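Local structure of OBCA, Oxalate Biosynthetic Component A (Burkholderia glumae, 4NNB) at residues Gly342-Val347 and Gly370-Phe375; Trp54-Ala59 and Ala188-Ala193; Leu377-Asp382 and Ser397-Val402; Leu478-Ala483 and Arg490-Thr495. The protein belongs to the beta-keto acid cleavage enzyme family and joins an N-terminal domain to a TIM-barrel domain with bound magnesium and oxaloacetate ions. All coordinates share one frame; numbering follows the deposited sequence.

Interaction 1. Residues Gly342-Val347 and Gly370-Phe375; sequences GTRPEV and GKPVLF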
loop_
_atom_site.group_PDB
_atom_site.type_symbol
_atom_site.label_atom_id
_atom_site.label_comp_id
_atom_site.label_asym_id
_atom_site.label_seq_id
_atom_site.Cartn_x
_atom_site.Cartn_y
_atom_site.Cartn_z
ATOM N N GLY A 342 15.315 -6.003 23.124
ATOM C CA GLY A 342 15.172 -7.291 22.460
ATOM C C GLY A 342 14.304 -7.289 21.200
ATOM O O GLY A 342 13.656 -8.296 20.879
ATOM N N THR A 343 14.287 -6.167 20.481
ATOM C CA THR A 343 13.577 -6.090 19.202
ATOM C C THR A 343 14.555 -6.376 18.070
ATOM O O THR A 343 15.661 -5.828 18.042
ATOM C CB THR A 343 12.923 -4.715 19.022
ATOM O OG1 THR A 343 11.912 -4.553 20.024
ATOM C CG2 THR A 343 12.280 -4.563 17.623
ATOM N N ARG A 344 14.172 -7.255 17.151
ATOM C CA ARG A 344 15.044 -7.575 16.025
ATOM C C ARG A 344 14.812 -6.572 14.886
ATOM O O ARG A 344 13.677 -6.392 14.424
ATOM C CB ARG A 344 14.796 -9.018 15.561
ATOM C CG ARG A 344 15.637 -9.488 14.357
ATOM C CD ARG A 344 17.028 -9.981 14.788
ATOM N NE ARG A 344 16.929 -10.909 15.909
ATOM C CZ ARG A 344 16.713 -12.221 15.793
ATOM N NH1 ARG A 344 16.610 -12.781 14.601
ATOM N NH2 ARG A 344 16.605 -12.974 16.880
ATOM N N PRO A 345 15.879 -5.893 14.434
ATOM C CA PRO A 345 15.616 -4.975 13.321
ATOM C C PRO A 345 15.319 -5.734 12.033
ATOM O O PRO A 345 15.849 -6.818 11.786
ATOM C CB PRO A 345 16.917 -4.148 13.190
ATOM C CG PRO A 345 17.939 -4.840 14.014
ATOM C CD PRO A 345 17.240 -5.765 14.982
ATOM N N GLU A 346 14.431 -5.176 11.225
ATOM C CA GLU A 346 14.363 -5.608 9.839
ATOM C C GLU A 346 14.987 -4.481 9.056
ATOM O O GLU A 346 14.483 -3.345 9.083
ATOM C CB GLU A 346 12.926 -5.854 9.367
ATOM C CG GLU A 346 12.841 -6.123 7.866
ATOM C CD GLU A 346 11.417 -6.378 7.385
ATOM O OE1 GLU A 346 10.671 -5.407 7.193
ATOM O OE2 GLU A 346 11.050 -7.553 7.182
ATOM N N VAL A 347 16.090 -4.774 8.368
ATOM C CA VAL A 347 16.745 -3.745 7.561
ATOM C C VAL A 347 15.935 -3.549 6.288
ATOM O O VAL A 347 15.816 -4.475 5.461
ATOM C CB VAL A 347 18.210 -4.103 7.209
ATOM C CG1 VAL A 347 18.842 -2.976 6.412
ATOM C CG2 VAL A 347 19.024 -4.333 8.480
ATOM N N GLY A 370 21.040 -9.709 16.961
ATOM C CA GLY A 370 20.593 -11.097 16.864
ATOM C C GLY A 370 20.523 -11.720 15.475
ATOM O O GLY A 370 20.201 -11.054 14.477
ATOM N N LYS A 371 20.816 -13.015 15.413
ATOM C CA LYS A 371 20.785 -13.762 14.165
ATOM C C LYS A 371 19.542 -14.639 14.125
ATOM O O LYS A 371 19.048 -15.057 15.169
ATOM C CB LYS A 371 22.035 -14.632 14.014
ATOM C CG LYS A 371 23.355 -13.867 13.955
ATOM C CD LYS A 371 24.540 -14.855 13.855
ATOM C CE LYS A 371 25.874 -14.145 13.561
ATOM N NZ LYS A 371 26.474 -14.469 12.208
ATOM N N PRO A 372 19.007 -14.895 12.925
ATOM C CA PRO A 372 19.404 -14.345 11.623
ATOM C C PRO A 372 19.114 -12.851 11.519
ATOM O O PRO A 372 18.133 -12.351 12.090
ATOM C CB PRO A 372 18.509 -15.107 10.634
ATOM C CG PRO A 372 17.327 -15.538 11.447
ATOM C CD PRO A 372 17.897 -15.856 12.796
ATOM N N VAL A 373 19.987 -12.148 10.808
ATOM C CA VAL A 373 19.767 -10.733 10.509
ATOM C C VAL A 373 18.711 -10.660 9.403
ATOM O O VAL A 373 18.753 -11.436 8.446
ATOM C CB VAL A 373 21.068 -10.059 10.069
ATOM C CG1 VAL A 373 20.839 -8.558 9.826
ATOM C CG2 VAL A 373 22.165 -10.286 11.140
ATOM N N LEU A 374 17.753 -9.750 9.551
ATOM C CA LEU A 374 16.590 -9.711 8.664
ATOM C C LEU A 374 16.664 -8.550 7.685
ATOM O O LEU A 374 16.970 -7.422 8.085
ATOM C CB LEU A 374 15.311 -9.570 9.495
ATOM C CG LEU A 374 15.081 -10.546 10.641
ATOM C CD1 LEU A 374 13.732 -10.243 11.325
ATOM C CD2 LEU A 374 15.120 -11.964 10.137
ATOM N N PHE A 375 16.360 -8.819 6.413
ATOM C CA PHE A 375 16.386 -7.788 5.369
ATOM C C PHE A 375 15.090 -7.822 4.557
ATOM O O PHE A 375 14.520 -8.894 4.320
ATOM C CB PHE A 375 17.580 -7.995 4.420
ATOM C CG PHE A 375 18.922 -7.918 5.103
ATOM C CD1 PHE A 375 19.617 -6.713 5.159
ATOM C CD2 PHE A 375 19.477 -9.038 5.704
ATOM C CE1 PHE A 375 20.853 -6.628 5.808
ATOM C CE2 PHE A 375 20.723 -8.967 6.345
ATOM C CZ PHE A 375 21.406 -7.761 6.391
HETATM O O HOH W 1 18.118 -8.156 11.853
HETATM O O HOH W 2 12.563 -9.831 6.470
#
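R344 reaches across to the loop that leads into strand 373-378, and V347 pairs with F375 further along. Polar contacts come first. R344 NH1 donates to P372 O at 3.0 Å, a bent bond with an angle of 130° at the hydrogen and the oxygen tilted out of the guanidinium plane. The arginine chain leaves its backbone with CG anti to N (chi1 179°) and then folds at chi2 and chi3. This lays one guanidinium face against the G370-K371 peptide, where G370 has no side chain. NH2 is held by F523 O, near the C-terminal end of the model.

The backbones converge only later. V347 N donates to L374 O at 2.8 Å, nearly straight at 166°. Before that point a water fills in: it gives a hydrogen bond to P345 O at 2.6 Å and takes one from L374 N at 2.8 Å. A second water joins E346 OE2 to F375 O, while E346 OE1 is bound by N275 ND2.

Apolar contacts complete the join. L374 CD1 meets R344 CG at 3.7 Å, the two side chains crossing at about a right angle. V347 and F375 lie alongside each other, with V347 CB 3.6 Å from F375 CD1.

Two neighbouring parallel strands, linked through helices 352-359 and 363-368, form a right-handed beta-alpha-beta crossover, the repeating element of a TIM barrel.

Interaction 2. Residues Trp54-Ala59 and Ala188-Ala193; sequences WEVVPA and AGYWQA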
loop_
_atom_site.group_PDB
_atom_site.type_symbol
_atom_site.label_atom_id
_atom_site.label_comp_id
_atom_site.label_asym_id
_atom_site.label_seq_id
_atom_site.Cartn_x
_atom_site.Cartn_y
_atom_site.Cartn_z
ATOM N N TRP A 54 -9.601 15.613 -4.018
ATOM C CA TRP A 54 -10.656 15.893 -4.987
ATOM C C TRP A 54 -10.044 16.631 -6.160
ATOM O O TRP A 54 -9.088 17.386 -5.989
ATOM C CB TRP A 54 -11.776 16.730 -4.359
ATOM C CG TRP A 54 -12.603 15.972 -3.367
ATOM C CD1 TRP A 54 -12.220 15.558 -2.130
ATOM C CD2 TRP A 54 -13.960 15.539 -3.536
ATOM N NE1 TRP A 54 -13.253 14.890 -1.514
ATOM C CE2 TRP A 54 -14.333 14.868 -2.353
ATOM C CE3 TRP A 54 -14.897 15.662 -4.563
ATOM C CZ2 TRP A 54 -15.602 14.311 -2.180
ATOM C CZ3 TRP A 54 -16.149 15.119 -4.388
ATOM C CH2 TRP A 54 -16.492 14.447 -3.207
ATOM N N GLU A 55 -10.583 16.402 -7.351
ATOM C CA GLU A 55 -10.054 17.025 -8.555
ATOM C C GLU A 55 -11.165 17.749 -9.331
ATOM O O GLU A 55 -12.319 17.313 -9.338
ATOM C CB GLU A 55 -9.330 15.980 -9.421
ATOM C CG GLU A 55 -9.914 15.752 -10.818
ATOM C CD GLU A 55 -9.222 14.608 -11.562
ATOM O OE1 GLU A 55 -9.725 14.191 -12.631
ATOM O OE2 GLU A 55 -8.170 14.133 -11.077
ATOM N N VAL A 56 -10.820 18.873 -9.955
ATOM C CA VAL A 56 -11.786 19.635 -10.745
ATOM C C VAL A 56 -12.119 18.904 -12.044
ATOM O O VAL A 56 -11.220 18.456 -12.755
ATOM C CB VAL A 56 -11.259 21.060 -11.070
ATOM C CG1 VAL A 56 -12.108 21.713 -12.144
ATOM C CG2 VAL A 56 -11.241 21.918 -9.813
ATOM N N VAL A 57 -13.410 18.776 -12.350
ATOM C CA VAL A 57 -13.831 18.153 -13.606
ATOM C C VAL A 57 -14.849 18.999 -14.371
ATOM O O VAL A 57 -15.678 19.688 -13.771
ATOM C CB VAL A 57 -14.420 16.734 -13.376
ATOM C CG1 VAL A 57 -13.319 15.750 -13.008
ATOM C CG2 VAL A 57 -15.510 16.772 -12.312
ATOM N N PRO A 58 -14.781 18.957 -15.708
ATOM C CA PRO A 58 -15.776 19.623 -16.559
ATOM C C PRO A 58 -17.086 18.845 -16.595
ATOM O O PRO A 58 -17.214 17.816 -15.932
ATOM C CB PRO A 58 -15.122 19.589 -17.945
ATOM C CG PRO A 58 -14.215 18.404 -17.903
ATOM C CD PRO A 58 -13.681 18.369 -16.494
ATOM N N ALA A 59 -18.052 19.329 -17.367
ATOM C CA ALA A 59 -19.309 18.612 -17.532
ATOM C C ALA A 59 -19.089 17.342 -18.346
ATOM O O ALA A 59 -18.073 17.203 -19.023
ATOM C CB ALA A 59 -20.350 19.499 -18.196
ATOM N N ALA A 188 -20.468 20.481 -14.338
ATOM C CA ALA A 188 -19.073 20.590 -13.929
ATOM C C ALA A 188 -18.974 20.498 -12.418
ATOM O O ALA A 188 -19.969 20.676 -11.714
ATOM C CB ALA A 188 -18.480 21.892 -14.421
ATOM N N GLY A 189 -17.785 20.209 -11.905
ATOM C CA GLY A 189 -17.622 20.175 -10.464
ATOM C C GLY A 189 -16.365 19.519 -9.925
ATOM O O GLY A 189 -15.273 19.652 -10.487
ATOM N N TYR A 190 -16.532 18.807 -8.815
ATOM C CA TYR A 190 -15.406 18.218 -8.109
ATOM C C TYR A 190 -15.647 16.729 -7.904
ATOM O O TYR A 190 -16.737 16.318 -7.519
ATOM C CB TYR A 190 -15.180 18.932 -6.767
ATOM C CG TYR A 190 -14.965 20.428 -6.902
ATOM C CD1 TYR A 190 -16.043 21.302 -6.992
ATOM C CD2 TYR A 190 -13.685 20.963 -6.947
ATOM C CE1 TYR A 190 -15.846 22.668 -7.125
ATOM C CE2 TYR A 190 -13.482 22.324 -7.078
ATOM C CZ TYR A 190 -14.565 23.170 -7.164
ATOM O OH TYR A 190 -14.359 24.526 -7.295
ATOM N N TRP A 191 -14.611 15.939 -8.156
ATOM C CA TRP A 191 -14.699 14.483 -8.130
ATOM C C TRP A 191 -13.669 13.910 -7.176
ATOM O O TRP A 191 -12.512 14.335 -7.165
ATOM C CB TRP A 191 -14.467 13.937 -9.546
ATOM C CG TRP A 191 -14.206 12.458 -9.655
ATOM C CD1 TRP A 191 -14.903 11.449 -9.052
ATOM C CD2 TRP A 191 -13.195 11.829 -10.448
ATOM N NE1 TRP A 191 -14.374 10.228 -9.414
ATOM C CE2 TRP A 191 -13.327 10.436 -10.276
ATOM C CE3 TRP A 191 -12.184 12.307 -11.284
ATOM C CZ2 TRP A 191 -12.488 9.517 -10.912
ATOM C CZ3 TRP A 191 -11.347 11.396 -11.910
ATOM C CH2 TRP A 191 -11.504 10.017 -11.720
ATOM N N GLN A 192 -14.096 12.953 -6.365
ATOM C CA GLN A 192 -13.160 12.194 -5.550
ATOM C C GLN A 192 -12.828 10.902 -6.282
ATOM O O GLN A 192 -13.607 9.949 -6.271
ATOM C CB GLN A 192 -13.749 11.896 -4.172
ATOM C CG GLN A 192 -12.856 11.025 -3.284
ATOM C CD GLN A 192 -11.434 11.544 -3.197
ATOM O OE1 GLN A 192 -10.574 11.172 -3.998
ATOM N NE2 GLN A 192 -11.177 12.407 -2.213
ATOM N N ALA A 193 -11.677 10.882 -6.938
ATOM C CA ALA A 193 -11.261 9.717 -7.700
ATOM C C ALA A 193 -10.912 8.561 -6.770
ATOM O O ALA A 193 -11.068 7.378 -7.120
ATOM C CB ALA A 193 -10.073 10.072 -8.561
#
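W54 lays one ring face against Q192, and Y190 O sits at the ring's edge, beside an antiparallel strand pair of a small three-stranded sheet. Q192 CB stands over the six-membered ring, 3.5 Å from its centroid and 11° off the normal, a CH-pi contact. Y190 O lies 3.4 Å from W54 CZ3, near the ring plane. The W191 ring is met differently: E55 OE1 comes to its edge, 3.3 Å from CZ3 and in plane, with the carboxylate turned almost perpendicular to the ring. A193 CA lies over one W191 face, towards the rim.

The paired strands are 55-57 and 189-191. Strand 189-191 is central in the sheet and pairs with strand 27-29 on its other side. E55 and W191 form one hydrogen-bonded pair, V57 and G189 the next. V56 and Y190 lie between them as a non-hydrogen-bonded pair. V57 N donates to G189 O at 2.8 Å, almost straight.

The side chains alternate between the two faces. V56 and Y190 run side by side on one, with V56 CG2 3.6 Å from Y190 CE2. That face also carries helix 41-51, where Y190 packs on A46. On the other, V57 CG1 touches W191 CE3 at 4.0 Å. W191 NE1 is satisfied by Y138 OH.

Q192 has CG anti to its backbone N (chi1 176°) and bends at chi2. Its OE1 accepts from G194 N. Its NE2 lies over the W54 ring face, 3.3 Å from W54 NE1; both are donors, so this pair makes no hydrogen bond.

Interaction 3. Residues Leu377-Asp382 and Ser397-Val402; sequences LVAGVD and SLIARV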
loop_
_atom_site.group_PDB
_atom_site.type_symbol
_atom_site.label_atom_id
_atom_site.label_comp_id
_atom_site.label_asym_id
_atom_site.label_seq_id
_atom_site.Cartn_x
_atom_site.Cartn_y
_atom_site.Cartn_z
ATOM N N LEU A 377 13.942 -6.371 0.828
ATOM C CA LEU A 377 14.333 -5.675 -0.401
ATOM C C LEU A 377 13.156 -4.826 -0.900
ATOM O O LEU A 377 12.118 -5.367 -1.293
ATOM C CB LEU A 377 14.780 -6.667 -1.485
ATOM C CG LEU A 377 15.933 -7.615 -1.112
ATOM C CD1 LEU A 377 16.253 -8.541 -2.302
ATOM C CD2 LEU A 377 17.186 -6.831 -0.651
ATOM N N VAL A 378 13.305 -3.505 -0.858
ATOM C CA VAL A 378 12.266 -2.608 -1.367
ATOM C C VAL A 378 12.494 -2.442 -2.871
ATOM O O VAL A 378 12.934 -1.397 -3.354
ATOM C CB VAL A 378 12.262 -1.250 -0.634
ATOM C CG1 VAL A 378 10.997 -0.448 -0.996
ATOM C CG2 VAL A 378 12.333 -1.468 0.879
ATOM N N ALA A 379 12.212 -3.508 -3.612
ATOM C CA ALA A 379 12.546 -3.535 -5.028
ATOM C C ALA A 379 11.515 -2.798 -5.877
ATOM O O ALA A 379 10.318 -2.803 -5.567
ATOM C CB ALA A 379 12.711 -4.971 -5.516
ATOM N N GLY A 380 11.990 -2.159 -6.944
ATOM C CA GLY A 380 11.105 -1.565 -7.936
ATOM C C GLY A 380 10.651 -0.162 -7.606
ATOM O O GLY A 380 9.857 0.433 -8.344
ATOM N N VAL A 381 11.139 0.370 -6.491
ATOM C CA VAL A 381 10.814 1.739 -6.107
ATOM C C VAL A 381 12.034 2.621 -6.389
ATOM O O VAL A 381 13.104 2.402 -5.807
ATOM C CB VAL A 381 10.431 1.822 -4.612
ATOM C CG1 VAL A 381 10.144 3.271 -4.193
ATOM C CG2 VAL A 381 9.220 0.947 -4.333
ATOM N N ASP A 382 11.880 3.601 -7.279
ATOM C CA ASP A 382 13.011 4.431 -7.706
ATOM C C ASP A 382 13.554 5.290 -6.555
ATOM O O ASP A 382 12.787 5.944 -5.844
ATOM C CB ASP A 382 12.636 5.321 -8.900
ATOM C CG ASP A 382 12.194 4.521 -10.132
ATOM O OD1 ASP A 382 12.448 3.302 -10.221
ATOM O OD2 ASP A 382 11.607 5.136 -11.037
ATOM N N SER A 397 18.643 3.294 -6.906
ATOM C CA SER A 397 17.633 2.239 -6.829
ATOM C C SER A 397 18.266 0.848 -6.870
ATOM O O SER A 397 19.286 0.646 -7.529
ATOM C CB SER A 397 16.633 2.372 -7.989
ATOM O OG SER A 397 16.178 3.703 -8.150
ATOM N N LEU A 398 17.662 -0.114 -6.179
ATOM C CA LEU A 398 18.154 -1.492 -6.237
ATOM C C LEU A 398 18.078 -2.020 -7.669
ATOM O O LEU A 398 19.036 -2.603 -8.183
ATOM C CB LEU A 398 17.353 -2.403 -5.317
ATOM C CG LEU A 398 17.373 -2.121 -3.818
ATOM C CD1 LEU A 398 16.699 -3.291 -3.116
ATOM C CD2 LEU A 398 18.795 -1.919 -3.326
ATOM N N ILE A 399 16.919 -1.831 -8.292
ATOM C CA ILE A 399 16.770 -2.077 -9.718
ATOM C C ILE A 399 16.956 -0.717 -10.365
ATOM O O ILE A 399 16.127 0.173 -10.190
ATOM C CB ILE A 399 15.371 -2.635 -10.065
ATOM C CG1 ILE A 399 15.105 -3.945 -9.307
ATOM C CG2 ILE A 399 15.241 -2.842 -11.574
ATOM C CD1 ILE A 399 13.688 -4.528 -9.510
ATOM N N ALA A 400 18.068 -0.543 -11.073
ATOM C CA ALA A 400 18.372 0.729 -11.727
ATOM C C ALA A 400 17.149 1.246 -12.471
ATOM O O ALA A 400 16.422 0.460 -13.087
ATOM C CB ALA A 400 19.554 0.562 -12.675
ATOM N N ARG A 401 16.900 2.551 -12.391
ATOM C CA ARG A 401 15.679 3.107 -12.961
ATOM C C ARG A 401 15.545 2.775 -14.446
ATOM O O ARG A 401 14.464 2.408 -14.896
ATOM C CB ARG A 401 15.568 4.620 -12.742
ATOM C CG ARG A 401 14.349 5.224 -13.458
ATOM C CD ARG A 401 14.033 6.642 -13.009
ATOM N NE ARG A 401 12.775 7.111 -13.590
ATOM C CZ ARG A 401 11.925 7.937 -12.983
ATOM N NH1 ARG A 401 10.799 8.301 -13.591
ATOM N NH2 ARG A 401 12.189 8.395 -11.763
ATOM N N VAL A 402 16.646 2.872 -15.191
ATOM C CA VAL A 402 16.610 2.550 -16.620
ATOM C C VAL A 402 16.192 1.098 -16.857
ATOM O O VAL A 402 15.436 0.807 -17.793
ATOM C CB VAL A 402 17.946 2.860 -17.335
ATOM C CG1 VAL A 402 18.204 4.350 -17.341
ATOM C CG2 VAL A 402 19.103 2.133 -16.676
HETATM O O HOH W 3 14.402 -0.662 -7.233
HETATM O O HOH W 4 15.135 0.516 -4.841
HETATM O O HOH W 5 13.743 0.871 -9.108
#
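Three waters link G380-D382 to L398-I399, two of them backbone to backbone, and the two segments have no direct hydrogen bond between them. The first accepts from both G380 N (2.9 Å) and I399 N (3.0 Å). The second accepts from L398 N and lies 2.9 Å from V381 O. The third donates to I399 O at 2.7 Å and to D382 OD1, so it ties a side chain to the opposite backbone.

The charged contact is unusual too. D382 OD2 lies over one face of the R401 guanidinium, 3.4 Å from NH2. The oxygen stands above the plane, away from the N-H directions, and the attraction of this salt bridge is electrostatic. R404 gives D382 OD2 a second salt bridge. R401 NE forms a salt bridge with E405, and R401 NH2 a hydrogen bond with Q319.

S397 OG packs 3.3 Å from D382 CA and is hydrogen-bonded to D395 and to Q383 N. The apolar part is light. I399 CD1 touches A379 CB at 4.1 Å, and L398 CD1 approaches L377 CB at 4.2 Å. Helix 416-440 backs this side through L430.

The arrangement joins the C-terminal end of barrel strand 373-378 to the start of helix 401-413. In TIM barrels this strand end carries the active site; the side chain of V378 lies about 7 Å from the bound oxaloacetate ion.

Interaction 4. Residues Leu478-Ala483 and Arg490-Thr495; sequences LTVNDA and RKARGT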
loop_
_atom_site.group_PDB
_atom_site.type_symbol
_atom_site.label_atom_id
_atom_site.label_comp_id
_atom_site.label_asym_id
_atom_site.label_seq_id
_atom_site.Cartn_x
_atom_site.Cartn_y
_atom_site.Cartn_z
ATOM N N LEU A 478 -2.607 -1.926 -4.130
ATOM C CA LEU A 478 -4.017 -1.973 -3.728
ATOM C C LEU A 478 -4.834 -3.014 -4.496
ATOM O O LEU A 478 -6.026 -3.200 -4.224
ATOM C CB LEU A 478 -4.653 -0.593 -3.900
ATOM C CG LEU A 478 -4.020 0.518 -3.051
ATOM C CD1 LEU A 478 -4.715 1.873 -3.284
ATOM C CD2 LEU A 478 -4.055 0.117 -1.575
ATOM N N THR A 479 -4.192 -3.697 -5.443
ATOM C CA THR A 479 -4.907 -4.570 -6.375
ATOM C C THR A 479 -4.624 -6.071 -6.234
ATOM O O THR A 479 -3.648 -6.495 -5.604
ATOM C CB THR A 479 -4.626 -4.152 -7.839
ATOM O OG1 THR A 479 -3.221 -4.227 -8.099
ATOM C CG2 THR A 479 -5.099 -2.726 -8.095
ATOM N N VAL A 480 -5.510 -6.872 -6.819
ATOM C CA VAL A 480 -5.249 -8.290 -7.034
ATOM C C VAL A 480 -5.592 -8.618 -8.487
ATOM O O VAL A 480 -6.363 -7.894 -9.139
ATOM C CB VAL A 480 -6.090 -9.209 -6.118
ATOM C CG1 VAL A 480 -5.659 -9.099 -4.665
ATOM C CG2 VAL A 480 -7.592 -8.910 -6.285
ATOM N N ASN A 481 -5.009 -9.691 -9.002
ATOM C CA ASN A 481 -5.492 -10.263 -10.251
ATOM C C ASN A 481 -6.803 -11.006 -10.001
ATOM O O ASN A 481 -7.016 -11.548 -8.916
ATOM C CB ASN A 481 -4.454 -11.214 -10.854
ATOM C CG ASN A 481 -3.235 -10.481 -11.371
ATOM O OD1 ASN A 481 -3.347 -9.391 -11.924
ATOM N ND2 ASN A 481 -2.067 -11.066 -11.187
ATOM N N ASP A 482 -7.677 -11.026 -11.007
ATOM C CA ASP A 482 -8.942 -11.749 -10.912
ATOM C C ASP A 482 -9.365 -12.102 -12.330
ATOM O O ASP A 482 -9.919 -11.265 -13.034
ATOM C CB ASP A 482 -10.016 -10.885 -10.235
ATOM C CG ASP A 482 -11.297 -11.663 -9.932
ATOM O OD1 ASP A 482 -11.528 -12.729 -10.547
ATOM O OD2 ASP A 482 -12.088 -11.201 -9.080
ATOM N N ALA A 483 -9.094 -13.341 -12.740
ATOM C CA ALA A 483 -9.354 -13.786 -14.112
ATOM C C ALA A 483 -10.843 -13.764 -14.494
ATOM O O ALA A 483 -11.183 -13.776 -15.677
ATOM C CB ALA A 483 -8.757 -15.178 -14.341
ATOM N N ARG A 490 -8.489 -5.865 -10.235
ATOM C CA ARG A 490 -9.433 -5.119 -9.403
ATOM C C ARG A 490 -8.779 -4.743 -8.074
ATOM O O ARG A 490 -7.693 -5.226 -7.757
ATOM C CB ARG A 490 -10.676 -5.959 -9.112
ATOM C CG ARG A 490 -10.362 -7.284 -8.391
ATOM C CD ARG A 490 -11.618 -7.878 -7.763
ATOM N NE ARG A 490 -11.463 -9.265 -7.327
ATOM C CZ ARG A 490 -11.044 -9.623 -6.117
ATOM N NH1 ARG A 490 -10.728 -8.690 -5.225
ATOM N NH2 ARG A 490 -10.925 -10.905 -5.800
ATOM N N LYS A 491 -9.451 -3.892 -7.302
ATOM C CA LYS A 491 -9.006 -3.559 -5.954
ATOM C C LYS A 491 -9.115 -4.791 -5.068
ATOM O O LYS A 491 -10.111 -5.533 -5.122
ATOM C CB LYS A 491 -9.829 -2.396 -5.380
ATOM C CG LYS A 491 -9.462 -1.029 -5.987
ATOM C CD LYS A 491 -8.050 -0.598 -5.540
ATOM C CE LYS A 491 -7.466 0.544 -6.358
ATOM N NZ LYS A 491 -7.908 1.897 -5.918
ATOM N N ALA A 492 -8.071 -5.040 -4.284
ATOM C CA ALA A 492 -8.094 -6.144 -3.329
ATOM C C ALA A 492 -9.180 -5.914 -2.275
ATOM O O ALA A 492 -9.468 -4.768 -1.926
ATOM C CB ALA A 492 -6.726 -6.285 -2.650
ATOM N N ARG A 493 -9.760 -6.993 -1.751
ATOM C CA ARG A 493 -10.724 -6.858 -0.664
ATOM C C ARG A 493 -10.019 -6.600 0.673
ATOM O O ARG A 493 -10.655 -6.272 1.677
ATOM C CB ARG A 493 -11.581 -8.118 -0.558
ATOM C CG ARG A 493 -12.444 -8.388 -1.783
ATOM C CD ARG A 493 -13.870 -8.632 -1.365
ATOM N NE ARG A 493 -14.513 -7.385 -0.954
ATOM C CZ ARG A 493 -15.464 -7.312 -0.031
ATOM N NH1 ARG A 493 -15.870 -8.412 0.585
ATOM N NH2 ARG A 493 -16.008 -6.140 0.279
ATOM N N GLY A 494 -8.702 -6.764 0.683
ATOM C CA GLY A 494 -7.928 -6.591 1.894
ATOM C C GLY A 494 -6.532 -7.149 1.703
ATOM O O GLY A 494 -6.264 -7.854 0.723
ATOM N N THR A 495 -5.630 -6.808 2.619
ATOM C CA THR A 495 -4.309 -7.420 2.619
ATOM C C THR A 495 -4.436 -8.936 2.757
ATOM O O THR A 495 -3.711 -9.681 2.106
ATOM C CB THR A 495 -3.409 -6.827 3.739
ATOM O OG1 THR A 495 -3.105 -5.455 3.412
ATOM C CG2 THR A 495 -2.122 -7.606 3.857
HETATM O O HOH W 6 -7.978 -2.406 -2.125
#
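D482 and R490 form a salt bridge across a short antiparallel hairpin. R490 NE donates to D482 OD2 at 2.7 Å, with an angle of 179° at the hydrogen. The oxygen lies in the guanidinium plane and uses its anti lone pair, while the two planar groups stand 78° apart. On the same arginine, NH1 donates to K491 O and NH2 pairs with E497, and D482 OD2 is also bridged by R484.

Backbone bonds hold strands 479-481 and 489-491 together. V480 and R490 are a hydrogen-bonded pair, with V480 N to R490 O at 2.9 Å and R490 N to V480 O at 3.1 Å. Beyond them, A492 N donates to L478 O at 2.8 Å. A water gives hydrogen bonds to that same L478 O and to A492 O.

Side chains also pack across the hairpin. V480 CG2 sits over one guanidinium face, 3.3 Å from R490 NH1. V480 CG1 makes an apolar contact with A492 CB at 3.6 Å. L478 CB lies beside K491 CD, and K491 NZ goes on to T137 OG1 and R197 O.

With carboxylates at two of its nitrogens, a backbone oxygen at the third and a methyl on one face, the R490 guanidinium is fixed in rotation and probably stays charged.

Interactions 1 and 3 are buried and share strand 373-378 of the barrel sheet: interaction 1 pairs its beginning with strand 344-349, interaction 3 joins its end to the approach to helix 401-413. Both rely on waters and have few or no direct backbone bonds. Interactions 2 and 4 are partly buried antiparallel pairs in small separate sheets, where regular backbone bonding dominates. Their side chains differ: tryptophan faces and edges in interaction 2, an in-plane salt bridge in interaction 4. The arginine of interaction 3 meets its carboxylate over a face instead. Interactions 1 and 2 lie on opposite sides of the chain's centre, their centres about 47 Å apart.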